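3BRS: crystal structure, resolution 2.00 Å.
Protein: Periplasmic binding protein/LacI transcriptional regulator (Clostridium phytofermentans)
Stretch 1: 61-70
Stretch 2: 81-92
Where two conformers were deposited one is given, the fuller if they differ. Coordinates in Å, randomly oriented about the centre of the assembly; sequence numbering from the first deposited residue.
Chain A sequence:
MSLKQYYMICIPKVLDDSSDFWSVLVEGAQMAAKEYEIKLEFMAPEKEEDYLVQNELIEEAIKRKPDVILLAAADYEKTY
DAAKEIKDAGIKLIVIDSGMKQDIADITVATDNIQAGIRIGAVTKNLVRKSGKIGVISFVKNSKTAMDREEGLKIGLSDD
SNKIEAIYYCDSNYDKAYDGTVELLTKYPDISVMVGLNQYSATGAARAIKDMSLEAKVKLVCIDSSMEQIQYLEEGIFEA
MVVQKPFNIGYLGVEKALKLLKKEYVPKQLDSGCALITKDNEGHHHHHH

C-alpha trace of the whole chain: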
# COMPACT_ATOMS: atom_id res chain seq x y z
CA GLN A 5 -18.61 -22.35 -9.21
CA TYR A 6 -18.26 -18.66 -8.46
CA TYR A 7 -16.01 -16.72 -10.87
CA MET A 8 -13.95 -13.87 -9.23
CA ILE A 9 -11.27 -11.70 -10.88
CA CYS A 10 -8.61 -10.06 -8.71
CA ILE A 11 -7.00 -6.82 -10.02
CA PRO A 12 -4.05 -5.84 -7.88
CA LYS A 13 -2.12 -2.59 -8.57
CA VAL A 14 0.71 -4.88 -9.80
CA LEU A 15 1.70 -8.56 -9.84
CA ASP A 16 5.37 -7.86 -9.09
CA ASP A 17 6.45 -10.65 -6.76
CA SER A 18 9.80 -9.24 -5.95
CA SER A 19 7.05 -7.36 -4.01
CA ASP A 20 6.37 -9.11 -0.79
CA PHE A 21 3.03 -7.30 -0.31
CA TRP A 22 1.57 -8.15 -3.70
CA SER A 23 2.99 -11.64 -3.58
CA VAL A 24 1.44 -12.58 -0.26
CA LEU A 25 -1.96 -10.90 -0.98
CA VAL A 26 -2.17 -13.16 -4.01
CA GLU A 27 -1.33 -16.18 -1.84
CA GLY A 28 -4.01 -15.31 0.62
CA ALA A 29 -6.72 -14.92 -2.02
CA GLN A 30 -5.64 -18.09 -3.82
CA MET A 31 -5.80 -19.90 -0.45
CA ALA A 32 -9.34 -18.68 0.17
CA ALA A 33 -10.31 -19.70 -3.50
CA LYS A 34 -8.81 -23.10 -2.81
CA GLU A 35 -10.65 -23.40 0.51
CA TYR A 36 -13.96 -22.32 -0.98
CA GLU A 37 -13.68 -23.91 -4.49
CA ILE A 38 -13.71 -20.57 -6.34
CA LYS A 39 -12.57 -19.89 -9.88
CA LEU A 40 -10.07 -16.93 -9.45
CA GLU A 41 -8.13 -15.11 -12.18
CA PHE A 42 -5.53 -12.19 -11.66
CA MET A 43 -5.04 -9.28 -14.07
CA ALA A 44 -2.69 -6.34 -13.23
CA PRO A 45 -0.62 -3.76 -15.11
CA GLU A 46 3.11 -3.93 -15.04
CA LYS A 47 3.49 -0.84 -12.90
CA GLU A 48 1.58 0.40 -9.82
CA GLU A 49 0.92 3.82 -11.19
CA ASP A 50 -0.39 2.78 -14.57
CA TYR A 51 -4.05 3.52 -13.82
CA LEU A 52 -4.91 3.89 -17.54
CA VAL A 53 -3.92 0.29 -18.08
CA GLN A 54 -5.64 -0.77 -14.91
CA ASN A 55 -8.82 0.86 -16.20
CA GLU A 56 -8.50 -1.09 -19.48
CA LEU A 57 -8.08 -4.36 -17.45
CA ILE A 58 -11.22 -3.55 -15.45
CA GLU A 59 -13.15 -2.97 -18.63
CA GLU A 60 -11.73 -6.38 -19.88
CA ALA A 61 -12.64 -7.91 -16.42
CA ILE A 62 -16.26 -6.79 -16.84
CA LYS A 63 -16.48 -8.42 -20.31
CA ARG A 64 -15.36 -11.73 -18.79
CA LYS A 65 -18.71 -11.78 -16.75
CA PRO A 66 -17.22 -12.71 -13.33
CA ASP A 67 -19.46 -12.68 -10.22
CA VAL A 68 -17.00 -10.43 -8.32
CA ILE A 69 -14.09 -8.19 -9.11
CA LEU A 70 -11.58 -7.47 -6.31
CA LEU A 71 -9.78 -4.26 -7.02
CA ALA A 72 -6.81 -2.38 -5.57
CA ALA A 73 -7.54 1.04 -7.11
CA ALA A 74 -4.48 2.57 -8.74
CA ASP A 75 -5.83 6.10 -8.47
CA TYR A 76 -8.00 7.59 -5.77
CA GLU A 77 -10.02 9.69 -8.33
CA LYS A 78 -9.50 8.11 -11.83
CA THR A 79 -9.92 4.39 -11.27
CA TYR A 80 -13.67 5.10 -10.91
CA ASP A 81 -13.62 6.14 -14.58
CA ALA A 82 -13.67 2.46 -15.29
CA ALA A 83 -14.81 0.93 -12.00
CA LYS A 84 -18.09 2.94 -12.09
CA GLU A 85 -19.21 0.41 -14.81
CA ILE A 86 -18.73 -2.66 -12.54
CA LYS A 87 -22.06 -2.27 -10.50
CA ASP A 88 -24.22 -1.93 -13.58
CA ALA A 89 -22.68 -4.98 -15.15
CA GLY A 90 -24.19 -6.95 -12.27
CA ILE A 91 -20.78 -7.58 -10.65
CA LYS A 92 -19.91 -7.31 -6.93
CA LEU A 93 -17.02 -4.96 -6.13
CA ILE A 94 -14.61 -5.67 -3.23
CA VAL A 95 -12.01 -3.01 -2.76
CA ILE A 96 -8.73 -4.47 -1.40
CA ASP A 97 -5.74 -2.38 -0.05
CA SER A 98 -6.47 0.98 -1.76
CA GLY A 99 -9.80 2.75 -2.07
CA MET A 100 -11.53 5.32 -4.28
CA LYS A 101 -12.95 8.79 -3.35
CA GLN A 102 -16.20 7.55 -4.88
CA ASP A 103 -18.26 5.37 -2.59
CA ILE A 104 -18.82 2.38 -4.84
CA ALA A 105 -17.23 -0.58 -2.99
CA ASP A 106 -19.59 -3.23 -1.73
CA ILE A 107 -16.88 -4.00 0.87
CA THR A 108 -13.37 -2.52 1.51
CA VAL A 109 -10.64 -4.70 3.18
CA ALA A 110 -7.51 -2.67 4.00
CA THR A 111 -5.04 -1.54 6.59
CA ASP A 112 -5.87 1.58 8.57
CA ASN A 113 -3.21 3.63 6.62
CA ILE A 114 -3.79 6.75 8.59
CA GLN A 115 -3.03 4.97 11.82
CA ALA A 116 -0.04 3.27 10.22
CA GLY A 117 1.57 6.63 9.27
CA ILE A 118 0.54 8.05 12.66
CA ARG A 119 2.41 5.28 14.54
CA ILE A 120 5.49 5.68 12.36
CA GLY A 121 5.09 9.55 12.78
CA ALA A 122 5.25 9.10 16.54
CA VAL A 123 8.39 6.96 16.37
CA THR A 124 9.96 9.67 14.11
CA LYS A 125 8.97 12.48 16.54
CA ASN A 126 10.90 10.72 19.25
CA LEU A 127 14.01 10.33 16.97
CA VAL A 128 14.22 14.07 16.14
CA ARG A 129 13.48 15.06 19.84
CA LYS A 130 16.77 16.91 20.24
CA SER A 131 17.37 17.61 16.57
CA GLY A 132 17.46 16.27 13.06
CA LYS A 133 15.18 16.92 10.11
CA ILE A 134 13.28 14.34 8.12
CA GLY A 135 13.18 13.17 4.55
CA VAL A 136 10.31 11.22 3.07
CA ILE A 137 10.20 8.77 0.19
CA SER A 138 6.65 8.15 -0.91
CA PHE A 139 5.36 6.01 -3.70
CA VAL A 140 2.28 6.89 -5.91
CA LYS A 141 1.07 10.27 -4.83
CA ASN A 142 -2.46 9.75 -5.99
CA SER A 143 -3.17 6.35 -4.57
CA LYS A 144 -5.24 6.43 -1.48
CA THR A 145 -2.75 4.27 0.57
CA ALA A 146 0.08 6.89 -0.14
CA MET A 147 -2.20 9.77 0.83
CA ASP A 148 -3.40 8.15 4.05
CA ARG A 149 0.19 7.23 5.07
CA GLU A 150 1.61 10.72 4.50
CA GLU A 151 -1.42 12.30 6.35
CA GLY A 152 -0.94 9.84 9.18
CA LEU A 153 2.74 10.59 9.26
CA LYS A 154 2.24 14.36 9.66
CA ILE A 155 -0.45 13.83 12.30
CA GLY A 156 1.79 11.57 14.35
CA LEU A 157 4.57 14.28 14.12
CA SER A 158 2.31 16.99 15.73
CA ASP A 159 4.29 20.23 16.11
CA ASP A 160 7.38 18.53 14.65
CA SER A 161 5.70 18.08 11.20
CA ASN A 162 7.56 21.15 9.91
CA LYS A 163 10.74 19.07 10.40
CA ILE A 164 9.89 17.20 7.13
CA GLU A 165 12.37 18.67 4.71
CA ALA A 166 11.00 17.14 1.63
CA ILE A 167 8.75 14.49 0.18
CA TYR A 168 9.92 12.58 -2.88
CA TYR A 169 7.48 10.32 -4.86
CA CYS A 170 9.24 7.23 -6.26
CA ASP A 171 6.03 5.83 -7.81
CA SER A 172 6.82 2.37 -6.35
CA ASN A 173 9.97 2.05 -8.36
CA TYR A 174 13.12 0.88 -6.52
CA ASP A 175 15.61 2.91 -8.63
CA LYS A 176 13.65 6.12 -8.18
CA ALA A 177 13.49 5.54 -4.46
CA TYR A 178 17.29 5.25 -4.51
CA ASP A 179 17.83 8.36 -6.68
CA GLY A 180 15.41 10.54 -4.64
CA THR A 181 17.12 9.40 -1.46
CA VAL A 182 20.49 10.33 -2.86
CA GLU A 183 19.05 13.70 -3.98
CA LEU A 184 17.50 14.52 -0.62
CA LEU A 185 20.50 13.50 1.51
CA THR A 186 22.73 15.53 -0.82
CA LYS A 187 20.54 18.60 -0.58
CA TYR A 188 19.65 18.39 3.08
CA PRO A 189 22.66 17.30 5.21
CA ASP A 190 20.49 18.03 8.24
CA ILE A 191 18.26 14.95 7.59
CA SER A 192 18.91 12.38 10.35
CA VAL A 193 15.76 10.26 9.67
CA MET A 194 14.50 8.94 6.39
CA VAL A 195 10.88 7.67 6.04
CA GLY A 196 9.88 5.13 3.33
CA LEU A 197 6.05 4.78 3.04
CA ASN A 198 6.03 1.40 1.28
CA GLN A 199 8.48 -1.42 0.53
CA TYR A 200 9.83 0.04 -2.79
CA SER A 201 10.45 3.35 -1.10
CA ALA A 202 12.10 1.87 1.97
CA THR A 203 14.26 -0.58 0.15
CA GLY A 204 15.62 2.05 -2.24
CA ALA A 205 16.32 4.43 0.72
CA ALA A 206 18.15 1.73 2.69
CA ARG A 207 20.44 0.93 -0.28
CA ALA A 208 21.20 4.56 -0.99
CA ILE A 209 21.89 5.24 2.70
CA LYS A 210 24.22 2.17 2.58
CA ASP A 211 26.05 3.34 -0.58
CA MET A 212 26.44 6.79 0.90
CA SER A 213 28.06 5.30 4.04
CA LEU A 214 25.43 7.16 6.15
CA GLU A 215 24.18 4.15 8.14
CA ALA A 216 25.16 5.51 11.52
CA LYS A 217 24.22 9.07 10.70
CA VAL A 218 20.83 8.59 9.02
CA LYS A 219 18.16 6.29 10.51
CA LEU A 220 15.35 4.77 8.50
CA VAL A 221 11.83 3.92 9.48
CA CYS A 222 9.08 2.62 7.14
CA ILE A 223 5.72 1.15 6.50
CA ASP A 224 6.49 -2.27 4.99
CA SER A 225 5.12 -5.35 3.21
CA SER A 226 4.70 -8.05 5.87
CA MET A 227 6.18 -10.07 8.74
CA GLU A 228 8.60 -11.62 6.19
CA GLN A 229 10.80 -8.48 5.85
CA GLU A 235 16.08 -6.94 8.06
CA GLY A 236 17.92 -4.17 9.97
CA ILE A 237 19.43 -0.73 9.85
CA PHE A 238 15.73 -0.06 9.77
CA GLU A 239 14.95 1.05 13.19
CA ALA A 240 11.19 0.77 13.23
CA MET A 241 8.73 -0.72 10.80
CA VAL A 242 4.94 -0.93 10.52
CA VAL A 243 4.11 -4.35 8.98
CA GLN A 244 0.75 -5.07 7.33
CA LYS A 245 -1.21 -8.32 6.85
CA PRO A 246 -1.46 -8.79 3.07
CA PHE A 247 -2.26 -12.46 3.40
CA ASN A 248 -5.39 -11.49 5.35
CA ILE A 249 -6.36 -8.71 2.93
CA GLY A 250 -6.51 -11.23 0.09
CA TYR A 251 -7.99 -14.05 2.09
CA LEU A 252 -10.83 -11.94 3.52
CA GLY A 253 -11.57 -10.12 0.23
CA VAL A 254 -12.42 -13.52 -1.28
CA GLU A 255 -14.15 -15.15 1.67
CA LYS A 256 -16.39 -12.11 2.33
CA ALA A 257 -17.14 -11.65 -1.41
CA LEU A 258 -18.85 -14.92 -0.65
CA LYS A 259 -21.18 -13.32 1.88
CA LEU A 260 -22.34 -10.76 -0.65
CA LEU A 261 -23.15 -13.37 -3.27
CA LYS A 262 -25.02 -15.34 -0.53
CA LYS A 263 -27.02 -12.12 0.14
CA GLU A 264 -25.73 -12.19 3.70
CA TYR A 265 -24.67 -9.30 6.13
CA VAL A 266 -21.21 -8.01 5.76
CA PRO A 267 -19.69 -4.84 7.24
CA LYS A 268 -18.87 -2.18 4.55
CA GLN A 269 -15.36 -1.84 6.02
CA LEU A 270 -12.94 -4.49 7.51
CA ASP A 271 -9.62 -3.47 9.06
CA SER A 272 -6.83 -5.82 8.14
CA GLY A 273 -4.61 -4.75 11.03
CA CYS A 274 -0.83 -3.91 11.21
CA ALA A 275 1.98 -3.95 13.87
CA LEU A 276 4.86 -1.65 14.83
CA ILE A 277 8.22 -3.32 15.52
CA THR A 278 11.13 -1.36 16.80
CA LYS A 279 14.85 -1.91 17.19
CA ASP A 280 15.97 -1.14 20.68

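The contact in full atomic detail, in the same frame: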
# COMPACT_ATOMS: atom_id res chain seq x y z
N ALA A 61 -12.14 -7.08 -17.55
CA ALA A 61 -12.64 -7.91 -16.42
C ALA A 61 -14.17 -8.04 -16.52
O ALA A 61 -14.74 -9.12 -16.53
CB ALA A 61 -12.24 -7.25 -15.00
N ILE A 62 -14.82 -6.90 -16.69
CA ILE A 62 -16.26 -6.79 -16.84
C ILE A 62 -16.77 -7.61 -18.02
O ILE A 62 -17.76 -8.30 -17.85
CB ILE A 62 -16.71 -5.34 -17.05
CG1 ILE A 62 -16.45 -4.49 -15.78
CG2 ILE A 62 -18.23 -5.27 -17.53
CD1 ILE A 62 -16.46 -3.02 -16.10
N LYS A 63 -16.12 -7.54 -19.17
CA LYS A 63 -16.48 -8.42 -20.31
C LYS A 63 -16.23 -9.91 -20.11
O LYS A 63 -16.80 -10.73 -20.83
CB LYS A 63 -15.79 -7.99 -21.60
CG LYS A 63 -15.93 -6.51 -21.95
CD LYS A 63 -17.26 -6.20 -22.61
CE LYS A 63 -17.16 -4.91 -23.49
NZ LYS A 63 -18.36 -4.63 -24.40
N ARG A 64 -15.43 -10.30 -19.13
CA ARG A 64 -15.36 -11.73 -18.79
C ARG A 64 -16.54 -12.24 -17.96
O ARG A 64 -16.65 -13.42 -17.74
CB ARG A 64 -14.07 -12.09 -18.10
CG ARG A 64 -12.86 -11.93 -19.02
CD ARG A 64 -11.59 -12.50 -18.37
NE ARG A 64 -10.38 -11.96 -19.05
CZ ARG A 64 -9.16 -12.34 -18.72
NH1 ARG A 64 -9.00 -13.24 -17.72
NH2 ARG A 64 -8.13 -11.81 -19.39
N LYS A 65 -17.45 -11.36 -17.50
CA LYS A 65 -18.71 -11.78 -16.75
C LYS A 65 -18.33 -12.64 -15.50
O LYS A 65 -18.82 -13.71 -15.24
CB LYS A 65 -19.78 -12.38 -17.67
CG LYS A 65 -20.14 -11.38 -18.87
CD LYS A 65 -21.36 -11.69 -19.65
CE LYS A 65 -21.91 -10.43 -20.42
NZ LYS A 65 -20.90 -9.65 -21.25
N PRO A 66 -17.46 -12.10 -14.68
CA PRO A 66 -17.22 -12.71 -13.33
C PRO A 66 -18.41 -12.35 -12.37
O PRO A 66 -19.28 -11.49 -12.71
CB PRO A 66 -15.97 -12.03 -12.89
CG PRO A 66 -16.24 -10.51 -13.54
CD PRO A 66 -16.78 -10.81 -14.90
N ASP A 67 -18.48 -13.00 -11.22
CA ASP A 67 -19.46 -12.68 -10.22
C ASP A 67 -18.97 -11.50 -9.36
O ASP A 67 -19.76 -10.70 -8.82
CB ASP A 67 -19.64 -13.92 -9.35
CG ASP A 67 -20.40 -15.03 -10.05
OD1 ASP A 67 -21.49 -14.75 -10.62
OD2 ASP A 67 -19.87 -16.15 -10.07
N VAL A 68 -17.65 -11.37 -9.25
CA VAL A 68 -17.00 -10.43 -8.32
C VAL A 68 -15.74 -9.91 -8.95
O VAL A 68 -15.03 -10.67 -9.59
CB VAL A 68 -16.54 -11.13 -6.99
CG1 VAL A 68 -15.83 -10.11 -6.05
CG2 VAL A 68 -17.73 -11.81 -6.24
N ILE A 69 -15.43 -8.64 -8.75
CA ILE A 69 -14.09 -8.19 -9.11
C ILE A 69 -13.49 -7.66 -7.82
O ILE A 69 -14.16 -6.88 -7.11
CB ILE A 69 -14.20 -7.05 -10.12
CG1 ILE A 69 -14.29 -7.59 -11.56
CG2 ILE A 69 -13.08 -5.96 -9.90
CD1 ILE A 69 -14.92 -6.48 -12.58
N LEU A 70 -12.27 -8.07 -7.46
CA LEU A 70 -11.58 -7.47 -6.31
C LEU A 70 -10.56 -6.46 -6.83
O LEU A 70 -9.77 -6.82 -7.70
CB LEU A 70 -10.81 -8.52 -5.47
CG LEU A 70 -11.67 -9.65 -4.94
CD1 LEU A 70 -11.91 -10.68 -6.03
CD2 LEU A 70 -10.86 -10.22 -3.87
N ASP A 81 -13.20 5.96 -13.18
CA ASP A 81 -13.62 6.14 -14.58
C ASP A 81 -13.99 4.80 -15.20
O ASP A 81 -14.73 4.74 -16.19
CB ASP A 81 -12.51 6.80 -15.41
CG ASP A 81 -12.26 8.25 -15.00
OD1 ASP A 81 -13.22 8.84 -14.46
OD2 ASP A 81 -11.14 8.78 -15.18
N ALA A 82 -13.44 3.73 -14.66
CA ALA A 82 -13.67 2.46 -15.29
C ALA A 82 -14.44 1.63 -14.30
O ALA A 82 -15.35 0.91 -14.70
CB ALA A 82 -12.37 1.80 -15.71
N ALA A 83 -14.08 1.75 -13.03
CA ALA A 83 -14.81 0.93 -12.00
C ALA A 83 -16.29 1.31 -11.72
O ALA A 83 -17.05 0.48 -11.17
CB ALA A 83 -14.02 0.77 -10.71
N LYS A 84 -16.70 2.50 -12.19
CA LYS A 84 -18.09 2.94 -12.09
C LYS A 84 -19.01 2.03 -12.92
O LYS A 84 -20.21 1.97 -12.64
CB LYS A 84 -18.26 4.39 -12.59
CG LYS A 84 -17.96 4.58 -14.00
CD LYS A 84 -18.09 6.06 -14.33
CE LYS A 84 -18.56 6.20 -15.72
NZ LYS A 84 -17.85 7.30 -16.46
N GLU A 85 -18.45 1.32 -13.89
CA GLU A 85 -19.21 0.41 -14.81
C GLU A 85 -19.39 -0.98 -14.24
O GLU A 85 -20.15 -1.74 -14.78
CB GLU A 85 -18.46 0.29 -16.12
CG GLU A 85 -18.15 1.60 -16.84
CD GLU A 85 -19.43 2.38 -17.21
OE1 GLU A 85 -20.53 1.78 -17.11
OE2 GLU A 85 -19.35 3.58 -17.63
N ILE A 86 -18.64 -1.36 -13.20
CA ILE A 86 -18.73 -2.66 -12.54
C ILE A 86 -20.10 -2.96 -11.97
O ILE A 86 -20.59 -4.03 -12.21
CB ILE A 86 -17.69 -2.77 -11.38
CG1 ILE A 86 -16.27 -2.61 -11.92
CG2 ILE A 86 -17.76 -4.12 -10.64
CD1 ILE A 86 -15.14 -3.10 -10.95
N LYS A 87 -20.72 -2.04 -11.19
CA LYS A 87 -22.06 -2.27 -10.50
C LYS A 87 -23.16 -2.68 -11.49
O LYS A 87 -23.92 -3.63 -11.30
CB LYS A 87 -22.57 -0.96 -9.80
CG LYS A 87 -21.55 -0.14 -8.93
CD LYS A 87 -21.59 1.45 -9.15
CE LYS A 87 -22.86 2.15 -8.58
NZ LYS A 87 -22.80 2.59 -7.11
N ASP A 88 -23.23 -1.88 -12.53
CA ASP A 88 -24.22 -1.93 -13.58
C ASP A 88 -24.02 -3.07 -14.53
O ASP A 88 -24.85 -3.30 -15.41
CB ASP A 88 -24.12 -0.64 -14.36
CG ASP A 88 -24.11 0.58 -13.43
OD1 ASP A 88 -25.15 0.84 -12.77
OD2 ASP A 88 -23.05 1.24 -13.33
N ALA A 89 -22.88 -3.75 -14.42
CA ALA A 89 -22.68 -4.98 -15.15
C ALA A 89 -23.21 -6.08 -14.28
O ALA A 89 -23.16 -7.25 -14.67
CB ALA A 89 -21.16 -5.21 -15.52
N GLY A 90 -23.71 -5.78 -13.09
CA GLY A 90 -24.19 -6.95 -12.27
C GLY A 90 -23.12 -7.69 -11.47
O GLY A 90 -23.33 -8.78 -10.90
N ILE A 91 -21.97 -7.05 -11.40
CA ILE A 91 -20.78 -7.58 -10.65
C ILE A 91 -20.58 -6.92 -9.27
O ILE A 91 -20.68 -5.68 -9.11
CB ILE A 91 -19.47 -7.40 -11.52
CG1 ILE A 91 -19.66 -8.08 -12.88
CG2 ILE A 91 -18.32 -8.10 -10.86
CD1 ILE A 91 -18.68 -7.61 -13.96
N LYS A 92 -20.27 -7.75 -8.27
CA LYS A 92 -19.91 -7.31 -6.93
C LYS A 92 -18.50 -6.67 -6.93
O LYS A 92 -17.58 -7.19 -7.57
CB LYS A 92 -19.90 -8.58 -6.03
CG LYS A 92 -21.25 -9.29 -5.86
CD LYS A 92 -22.13 -8.49 -4.91
CE LYS A 92 -23.46 -8.07 -5.51
NZ LYS A 92 -24.36 -9.23 -5.60
O HOH W 1 -22.54 -10.56 -8.99

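Residues 61-70 and 81-92 pack through a cluster of isoleucines at one end and pair as parallel β-strands at the other, burying 459 Å² between them. The pairing rests on two backbone hydrogen bonds that bracket Val-68: Lys-92 N donates to Asp-67 O (3.0 Å), and Ile-69 N donates to Lys-92 O (2.8 Å), both nearly linear. Lys-92 thus uses its amide and its carbonyl on residues one before and one after its bridge partner, the usual parallel pattern. A CA-H···O contact from Val-68 CA to Lys-92 O (3.4 Å) lies between these bonds.

Val-68 and Lys-92 project from the same face of the sheet. Val-68, with chi1 in t, brings CG2 to 3.9 Å from CB of Lys-92. The lysine, m at both chi1 and chi2, contributes the base of its side chain to this contact, while its end leads away and leaves the amine free of the apolar packing.

Ile-91 has the largest area covered by the other stretch. Its CA-to-CB bond points sideways, but the m,t rotamer carries the end of the side chain back to stretch 1. Ile-91 CD1 extends to CG of Pro-66 (3.8 Å) and CG1 of Ile-62 (4.2 Å), and Ile-91 CG2 lies 4.1 Å from CG1 of Ile-69. Both branches lie against Pro-66 and Ile-69, and CD1 also reaches Ile-62. Ile-91 CG1 also sits 3.4 Å from Pro-66 O.

Ile-62 also starts sideways and adopts m,t, but here the two branches do separate: Ile-62 CG2 meets CB of Ala-89 at 3.6 Å, while Ile-62 CD1 reaches CB of Glu-85 (3.9 Å) and CG1 of Ile-86 (4.2 Å). Glu-85 offers its CB to this contact, but with chi1 and chi2 both m its carboxylate end leads away. Ile-86, again m,t, places CD1 3.7 Å from CG2 of Ile-69, linking the Ile-62 contacts to the strand. All four isoleucines thus share one rotamer, with chi2 extended so that CD1 reaches beyond the CB branch point.

The turns leading into the pairing have positive phi at Lys-65 and Gly-90. At Gly-90 the backbone angles would jam a CB against the carbonyl oxygen of the preceding residue, which by itself calls for glycine. A water donates to both Asp-67 O (2.8 Å) and Gly-90 O (2.7 Å), joining the two backbones beside the strand pairing; Asp-67 O accepts from this water as well as from Lys-92 N.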